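PDB 2R5X: hypothetical conserved protein from Geobacillus kaustophilus, which is of unknown function but belongs to the YugN-like family, folding as a curved antiparallel sheet accompanied by two helices. Local coordinates for residues N12-L17 against Y70-L75. The protein carries 1 engineered substitution. Numbering follows the deposited sequence.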
# COMPACT_ATOMS: atom_id res chain seq x y z
N ASN A 12 9.31 -1.85 8.99
CA ASN A 12 10.06 -1.75 10.25
C ASN A 12 9.25 -1.26 11.45
O ASN A 12 9.76 -1.24 12.58
CB ASN A 12 11.31 -0.87 10.08
CG ASN A 12 12.29 -1.42 9.05
OD1 ASN A 12 12.45 -2.63 8.90
ND2 ASN A 12 12.95 -0.52 8.33
N GLN A 13 8.00 -0.86 11.22
CA GLN A 13 7.13 -0.43 12.31
C GLN A 13 5.67 -0.83 12.10
O GLN A 13 5.22 -1.03 10.97
CB GLN A 13 7.27 1.09 12.58
CG GLN A 13 6.32 2.01 11.81
CD GLN A 13 6.59 2.04 10.32
OE1 GLN A 13 7.64 2.52 9.87
NE2 GLN A 13 5.64 1.55 9.53
N THR A 14 4.96 -0.96 13.21
CA THR A 14 3.56 -1.40 13.22
C THR A 14 2.65 -0.20 13.49
O THR A 14 3.09 0.82 14.02
CB THR A 14 3.34 -2.49 14.29
OG1 THR A 14 3.72 -1.98 15.57
CG2 THR A 14 4.18 -3.74 13.98
N VAL A 15 1.38 -0.34 13.14
CA VAL A 15 0.42 0.76 13.23
C VAL A 15 -1.01 0.24 13.45
O VAL A 15 -1.37 -0.83 12.97
CB VAL A 15 0.52 1.72 11.97
CG1 VAL A 15 0.23 0.97 10.66
CG2 VAL A 15 -0.37 2.96 12.10
N GLU A 16 -1.80 0.99 14.21
CA GLU A 16 -3.22 0.69 14.39
C GLU A 16 -3.98 0.88 13.07
O GLU A 16 -3.72 1.85 12.35
CB GLU A 16 -3.83 1.56 15.49
CG GLU A 16 -5.23 1.11 15.93
CD GLU A 16 -5.75 1.86 17.14
OE1 GLU A 16 -4.93 2.28 17.98
OE2 GLU A 16 -6.99 2.01 17.26
N LEU A 17 -4.89 -0.05 12.78
CA LEU A 17 -5.61 -0.10 11.50
C LEU A 17 -6.42 1.16 11.16
O LEU A 17 -6.37 1.63 10.02
CB LEU A 17 -6.50 -1.35 11.43
CG LEU A 17 -7.39 -1.60 10.20
CD1 LEU A 17 -6.59 -1.64 8.91
CD2 LEU A 17 -8.17 -2.89 10.35
N TYR A 70 -9.83 -1.58 16.17
CA TYR A 70 -8.49 -1.83 16.69
C TYR A 70 -7.93 -3.15 16.18
O TYR A 70 -8.39 -4.23 16.56
CB TYR A 70 -8.42 -1.78 18.22
CG TYR A 70 -7.08 -2.25 18.74
CD1 TYR A 70 -5.91 -1.52 18.49
CD2 TYR A 70 -6.96 -3.44 19.46
CE1 TYR A 70 -4.67 -1.95 18.95
CE2 TYR A 70 -5.72 -3.89 19.92
CZ TYR A 70 -4.58 -3.13 19.66
OH TYR A 70 -3.36 -3.56 20.12
N ALA A 71 -6.94 -3.03 15.31
CA ALA A 71 -6.08 -4.14 14.93
C ALA A 71 -4.70 -3.53 14.78
O ALA A 71 -4.57 -2.37 14.39
CB ALA A 71 -6.54 -4.75 13.62
N LEU A 72 -3.67 -4.28 15.13
CA LEU A 72 -2.31 -3.81 14.91
C LEU A 72 -1.79 -4.41 13.61
O LEU A 72 -1.81 -5.63 13.42
CB LEU A 72 -1.39 -4.14 16.10
CG LEU A 72 -0.07 -3.38 16.20
CD1 LEU A 72 -0.29 -1.90 16.52
CD2 LEU A 72 0.84 -4.01 17.24
N ILE A 73 -1.36 -3.53 12.70
CA ILE A 73 -0.96 -3.93 11.35
C ILE A 73 0.56 -3.85 11.17
O ILE A 73 1.18 -2.81 11.43
CB ILE A 73 -1.72 -3.09 10.26
CG1 ILE A 73 -3.24 -3.16 10.46
CG2 ILE A 73 -1.33 -3.51 8.83
CD1 ILE A 73 -3.86 -4.58 10.46
N LYS A 74 1.16 -4.95 10.74
CA LYS A 74 2.56 -4.94 10.33
C LYS A 74 2.62 -4.93 8.79
O LYS A 74 2.17 -5.88 8.14
CB LYS A 74 3.31 -6.14 10.94
CG LYS A 74 4.84 -6.11 10.80
CD LYS A 74 5.31 -6.62 9.43
CE LYS A 74 6.81 -6.64 9.29
NZ LYS A 74 7.19 -6.78 7.86
N LEU A 75 3.17 -3.86 8.22
CA LEU A 75 3.22 -3.68 6.77
C LEU A 75 4.29 -4.52 6.09
O LEU A 75 5.38 -4.72 6.62
CB LEU A 75 3.42 -2.20 6.41
CG LEU A 75 2.39 -1.15 6.84
CD1 LEU A 75 2.93 0.22 6.51
CD2 LEU A 75 1.05 -1.34 6.15
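Strand 14-16 joins the antiparallel sheet by pairing with the start of strand 71-84, and the pairing runs straight into the first turn of helix 17-26. Val15 and Ile73 form the hydrogen-bonded pair: Ile73 N reaches Val15 O at 2.7 Å, nearly straight (164°), and Val15 N returns to Ile73 O at 3.0 Å, both donors lying in the carbonyl planes. On the buried face, Ile73 turns CG1 anti to its carbonyl carbon, so that CG1 meets Leu17 CB at 3.9 Å, the two side chains crossing obliquely, with Val40 of strand 39-48 against both. Val15 faces Leu116 of helix 99-117.

The other face carries Thr14, Glu16, Leu72 and Lys74. Leu72, with CG anti to the backbone N (chi1 -163°), sets CD2 3.9 Å from Thr14 OG1, while Thr14 CG2 rests on Lys74 CB and CG, the two side chains crossing at about a right angle. Glu16, the N-cap residue, has CG anti to the backbone N and an extended chain that crosses Tyr70 at about a right angle; its CD lies 3.6 Å from Tyr70 CD1, in the ring plane, with the carboxylate turned perpendicular to the ring. OE2 makes a weak hydrogen bond to Ser18 OG. An alanine here would remove CG and the carboxylate, and would probably cost the contact with the edge of Tyr70 and the weak bond to Ser18 OG. One residue on, Leu17 N, already helical, donates to Ala71 O at 2.8 Å.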